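Local coordinates for protein putidaredoxin reductase (Pseudomonas putida, PDB 1Q1R) that carries an FAD and probably passes electrons from NADH to putidaredoxin, the ferredoxin that serves the cytochrome P450cam monooxygenase, at residues R113-P118 / G247-C252; L117-G122 / T212-F217. One frame throughout, in Å; residues are numbered along the deposited sequence.

Interaction 1. Residues R113-P118 / G247-C252; sequences RPRPLP and GLIPNC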
loop_
_atom_site.group_PDB
_atom_site.type_symbol
_atom_site.label_atom_id
_atom_site.label_comp_id
_atom_site.label_asym_id
_atom_site.label_seq_id
_atom_site.Cartn_x
_atom_site.Cartn_y
_atom_site.Cartn_z
ATOM N N ARG A 113 0.214 5.704 9.038
ATOM C CA ARG A 113 1.495 5.660 9.731
ATOM C C ARG A 113 1.766 4.229 10.198
ATOM O O ARG A 113 0.833 3.468 10.457
ATOM C CB ARG A 113 1.475 6.614 10.930
ATOM C CG ARG A 113 0.335 6.361 11.909
ATOM C CD ARG A 113 0.427 7.296 13.108
ATOM N NE ARG A 113 -0.562 6.973 14.136
ATOM C CZ ARG A 113 -1.819 7.405 14.140
ATOM N NH1 ARG A 113 -2.265 8.196 13.170
ATOM N NH2 ARG A 113 -2.633 7.047 15.124
ATOM N N PRO A 114 3.047 3.842 10.306
ATOM C CA PRO A 114 3.383 2.484 10.746
ATOM C C PRO A 114 2.816 2.167 12.125
ATOM O O PRO A 114 2.879 2.998 13.030
ATOM C CB PRO A 114 4.910 2.489 10.755
ATOM C CG PRO A 114 5.257 3.498 9.702
ATOM C CD PRO A 114 4.268 4.602 9.985
ATOM N N ARG A 115 2.261 0.969 12.279
ATOM C CA ARG A 115 1.719 0.551 13.564
ATOM C C ARG A 115 2.900 0.225 14.466
ATOM O O ARG A 115 3.683 -0.679 14.175
ATOM C CB ARG A 115 0.846 -0.698 13.417
ATOM C CG ARG A 115 0.262 -1.183 14.746
ATOM C CD ARG A 115 -0.453 -2.524 14.601
ATOM N NE ARG A 115 -1.495 -2.481 13.578
ATOM C CZ ARG A 115 -2.565 -1.694 13.633
ATOM N NH1 ARG A 115 -2.744 -0.880 14.665
ATOM N NH2 ARG A 115 -3.456 -1.716 12.650
ATOM N N PRO A 116 3.045 0.958 15.575
ATOM C CA PRO A 116 4.155 0.721 16.505
ATOM C C PRO A 116 4.117 -0.672 17.140
ATOM O O PRO A 116 3.044 -1.200 17.428
ATOM C CB PRO A 116 3.970 1.819 17.553
ATOM C CG PRO A 116 3.254 2.908 16.796
ATOM C CD PRO A 116 2.253 2.131 15.984
ATOM N N LEU A 117 5.290 -1.263 17.344
ATOM C CA LEU A 117 5.392 -2.569 17.987
ATOM C C LEU A 117 5.493 -2.269 19.488
ATOM O O LEU A 117 6.450 -1.637 19.938
ATOM C CB LEU A 117 6.645 -3.305 17.503
ATOM C CG LEU A 117 6.911 -4.713 18.051
ATOM C CD1 LEU A 117 5.768 -5.653 17.670
ATOM C CD2 LEU A 117 8.233 -5.233 17.496
ATOM N N PRO A 118 4.496 -2.704 20.278
ATOM C CA PRO A 118 4.478 -2.469 21.729
ATOM C C PRO A 118 5.763 -2.776 22.504
ATOM O O PRO A 118 6.160 -1.999 23.372
ATOM C CB PRO A 118 3.302 -3.325 22.196
ATOM C CG PRO A 118 2.346 -3.212 21.034
ATOM C CD PRO A 118 3.277 -3.416 19.848
ATOM N N GLY A 247 1.856 -3.631 9.919
ATOM C CA GLY A 247 0.642 -2.980 9.472
ATOM C C GLY A 247 0.688 -1.471 9.518
ATOM O O GLY A 247 1.637 -0.873 10.030
ATOM N N LEU A 248 -0.365 -0.858 8.991
ATOM C CA LEU A 248 -0.476 0.588 8.928
ATOM C C LEU A 248 -1.710 1.082 9.674
ATOM O O LEU A 248 -2.740 0.408 9.704
ATOM C CB LEU A 248 -0.580 1.020 7.462
ATOM C CG LEU A 248 -0.402 2.494 7.119
ATOM C CD1 LEU A 248 1.074 2.856 7.256
ATOM C CD2 LEU A 248 -0.876 2.754 5.692
ATOM N N ILE A 249 -1.595 2.259 10.278
ATOM C CA ILE A 249 -2.712 2.873 10.982
ATOM C C ILE A 249 -3.107 4.081 10.146
ATOM O O ILE A 249 -2.305 4.994 9.950
ATOM C CB ILE A 249 -2.315 3.363 12.392
ATOM C CG1 ILE A 249 -1.953 2.170 13.281
ATOM C CG2 ILE A 249 -3.471 4.150 13.011
ATOM C CD1 ILE A 249 -1.522 2.565 14.692
ATOM N N PRO A 250 -4.342 4.100 9.624
ATOM C CA PRO A 250 -4.742 5.254 8.818
ATOM C C PRO A 250 -4.757 6.524 9.664
ATOM O O PRO A 250 -5.147 6.483 10.832
ATOM C CB PRO A 250 -6.128 4.856 8.320
ATOM C CG PRO A 250 -6.659 4.018 9.449
ATOM C CD PRO A 250 -5.465 3.165 9.813
ATOM N N ASN A 251 -4.317 7.638 9.082
ATOM C CA ASN A 251 -4.285 8.919 9.784
ATOM C C ASN A 251 -5.640 9.619 9.655
ATOM O O ASN A 251 -5.863 10.409 8.735
ATOM C CB ASN A 251 -3.167 9.813 9.220
ATOM C CG ASN A 251 -1.772 9.283 9.538
ATOM O OD1 ASN A 251 -1.479 8.933 10.684
ATOM N ND2 ASN A 251 -0.903 9.234 8.529
ATOM N N CYS A 252 -6.534 9.332 10.596
ATOM C CA CYS A 252 -7.882 9.893 10.584
ATOM C C CYS A 252 -8.150 10.943 11.661
ATOM O O CYS A 252 -9.233 11.529 11.696
ATOM C CB CYS A 252 -8.902 8.762 10.739
ATOM S SG CYS A 252 -8.601 7.345 9.661
HETATM O O HOH W 1 4.204 -1.313 11.551
#

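Interaction 2. Residues L117-G122 / T212-F217; sequences LPVASG and TQVCGF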
loop_
_atom_site.group_PDB
_atom_site.type_symbol
_atom_site.label_atom_id
_atom_site.label_comp_id
_atom_site.label_asym_id
_atom_site.label_seq_id
_atom_site.Cartn_x
_atom_site.Cartn_y
_atom_site.Cartn_z
ATOM N N LEU A 117 5.290 -1.263 17.344
ATOM C CA LEU A 117 5.392 -2.569 17.987
ATOM C C LEU A 117 5.493 -2.269 19.488
ATOM O O LEU A 117 6.450 -1.637 19.938
ATOM C CB LEU A 117 6.645 -3.305 17.503
ATOM C CG LEU A 117 6.911 -4.713 18.051
ATOM C CD1 LEU A 117 5.768 -5.653 17.670
ATOM C CD2 LEU A 117 8.233 -5.233 17.496
ATOM N N PRO A 118 4.496 -2.704 20.278
ATOM C CA PRO A 118 4.478 -2.469 21.729
ATOM C C PRO A 118 5.763 -2.776 22.504
ATOM O O PRO A 118 6.160 -1.999 23.372
ATOM C CB PRO A 118 3.302 -3.325 22.196
ATOM C CG PRO A 118 2.346 -3.212 21.034
ATOM C CD PRO A 118 3.277 -3.416 19.848
ATOM N N VAL A 119 6.413 -3.895 22.203
ATOM C CA VAL A 119 7.631 -4.251 22.925
ATOM C C VAL A 119 8.892 -3.554 22.426
ATOM O O VAL A 119 10.000 -3.885 22.856
ATOM C CB VAL A 119 7.869 -5.780 22.921
ATOM C CG1 VAL A 119 6.725 -6.476 23.643
ATOM C CG2 VAL A 119 7.999 -6.295 21.497
ATOM N N ALA A 120 8.720 -2.587 21.529
ATOM C CA ALA A 120 9.850 -1.842 20.987
ATOM C C ALA A 120 9.740 -0.379 21.382
ATOM O O ALA A 120 10.263 0.505 20.701
ATOM C CB ALA A 120 9.893 -1.971 19.477
ATOM N N SER A 121 9.054 -0.132 22.491
ATOM C CA SER A 121 8.866 1.218 22.997
ATOM C C SER A 121 10.165 1.775 23.573
ATOM O O SER A 121 11.154 1.058 23.715
ATOM C CB SER A 121 7.803 1.213 24.092
ATOM O OG SER A 121 8.224 0.400 25.174
ATOM N N GLY A 122 10.147 3.062 23.901
ATOM C CA GLY A 122 11.308 3.706 24.487
ATOM C C GLY A 122 12.616 3.579 23.735
ATOM O O GLY A 122 12.684 3.808 22.526
ATOM N N THR A 212 5.564 -17.030 15.590
ATOM C CA THR A 212 6.570 -16.521 16.514
ATOM C C THR A 212 6.187 -15.136 17.010
ATOM O O THR A 212 5.768 -14.281 16.232
ATOM C CB THR A 212 7.956 -16.441 15.847
ATOM O OG1 THR A 212 8.379 -17.755 15.461
ATOM C CG2 THR A 212 8.972 -15.848 16.808
ATOM N N GLN A 213 6.337 -14.924 18.313
ATOM C CA GLN A 213 6.004 -13.650 18.928
ATOM C C GLN A 213 7.237 -13.045 19.607
ATOM O O GLN A 213 7.939 -13.725 20.361
ATOM C CB GLN A 213 4.886 -13.853 19.954
ATOM C CG GLN A 213 4.399 -12.579 20.617
ATOM C CD GLN A 213 3.355 -12.847 21.688
ATOM O OE1 GLN A 213 3.631 -13.512 22.694
ATOM N NE2 GLN A 213 2.148 -12.332 21.479
ATOM N N VAL A 214 7.504 -11.775 19.315
ATOM C CA VAL A 214 8.629 -11.077 19.925
ATOM C C VAL A 214 8.263 -10.567 21.315
ATOM O O VAL A 214 7.249 -9.878 21.454
ATOM C CB VAL A 214 9.116 -9.912 19.044
ATOM C CG1 VAL A 214 10.207 -9.126 19.753
ATOM C CG2 VAL A 214 9.608 -10.431 17.701
ATOM N N CYS A 215 9.040 -10.914 22.325
ATOM C CA CYS A 215 8.716 -10.463 23.672
ATOM C C CYS A 215 9.605 -9.318 24.137
ATOM O O CYS A 215 9.286 -8.640 25.113
ATOM C CB CYS A 215 8.803 -11.627 24.669
ATOM S SG CYS A 215 10.461 -12.278 24.937
ATOM N N GLY A 216 10.719 -9.095 23.442
ATOM C CA GLY A 216 11.600 -8.011 23.837
ATOM C C GLY A 216 12.927 -7.946 23.112
ATOM O O GLY A 216 13.151 -8.653 22.125
ATOM N N PHE A 217 13.825 -7.099 23.609
ATOM C CA PHE A 217 15.130 -6.936 22.981
ATOM C C PHE A 217 16.257 -6.745 23.987
ATOM O O PHE A 217 16.027 -6.367 25.135
ATOM C CB PHE A 217 15.134 -5.707 22.054
ATOM C CG PHE A 217 13.998 -5.665 21.074
ATOM C CD1 PHE A 217 12.746 -5.199 21.457
ATOM C CD2 PHE A 217 14.181 -6.091 19.763
ATOM C CE1 PHE A 217 11.689 -5.157 20.545
ATOM C CE2 PHE A 217 13.136 -6.054 18.847
ATOM C CZ PHE A 217 11.886 -5.586 19.240
#

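Interaction 1. Residues R113-P118 / G247-C252
R113 and I249 face each other as an antiparallel hydrogen-bonded pair, and the tight part of the contact is built round them. R113 N donates to I249 O at 2.8 Å, and I249 N donates back to R113 O at 2.7 Å, nearly straight and in the carbonyl plane. The R113 chain runs extended from CG to NE after a first torsion of 55°, which places CG between the backbone N and the carbonyl carbon. Its NH1 then reaches N251 OD1 at 2.7 Å, with guanidinium and amide planes only 20° apart, and I249 CG2 lies over one guanidinium face. Strands 112-114 and 248-250 form a two-stranded antiparallel sheet joining the two connections between the FAD and nucleotide-binding domains of the glutathione reductase fold. R113 NH2 also forms a salt bridge with E253; an alanine here would probably leave that carboxylate without its mate and N251 OD1 without this donor. Toward G247 the pairing is looser: R115 N still bonds to G247 O at 3.0 Å, but a water bridges this oxygen to R115 O, and on this exposed side the R115 guanidinium, its chain bent at chi3, lays one face against I249 CG1, 3.4 Å from NH1.

Interaction 2. Residues L117-G122 / T212-F217
V119 and F217 carry the contact between the loop 117-122 and the edge strand 214-219, and no hydrogen bond crosses between the segments. The chief polar approach is that of V119 O, which meets the edge of the F217 ring near its plane, 3.1 Å from CE1; a carbonyl oxygen so placed faces the slightly positive ring hydrogens. Most apolar contacts gather round the same ring. L117 CD2 comes to the ring edge 4.1 Å from F217 CZ, and A120 CB is 3.8 Å from F217 CE1. With CG1 anti to the carbonyl carbon (chi1 -63°), V119 CG2 falls between the backbone N and the carbonyl carbon and touches both F217 CE1 and V214 CG1, each at 4.0 Å. The V119 methyls also make van der Waals contact with backbone oxygens, CG1 being 3.7 Å from C215 O and CG2 equally far from V214 O. Within the loop, A120 N bonds to L117 O at 2.9 Å, closing a turn that brings L117, V119 and A120 together at the ring. Outside, I155 touches both L117 and F217. C215 and G216 both face L230, a classic beta bulge, in the three-stranded antiparallel sheet accompanying the parallel sheet in the nucleotide-binding domain of glutathione reductase-like flavoproteins.

Both contacts start from one continuous run of chain, 113-122: its first half pairs with strand 248-250 in interaction 1, and its second half rests on the edge strand 214-219 in interaction 2. Their centres lie about 15 Å apart, and L117 and P118 belong to both ranges, though among the segments described L117 touches only F217. L117 N is also hydrogen-bonded to Y132 OH, and Y132 packs on P114 and P116, tying the run to strand 130-132 between the two contacts. Interaction 1 is the one beside the cofactor, the N251 side chain approaching FAD to about 4 Å. Interaction 2 sits farther out, its centre about 24 Å from that of the chain against about 13 Å for interaction 1.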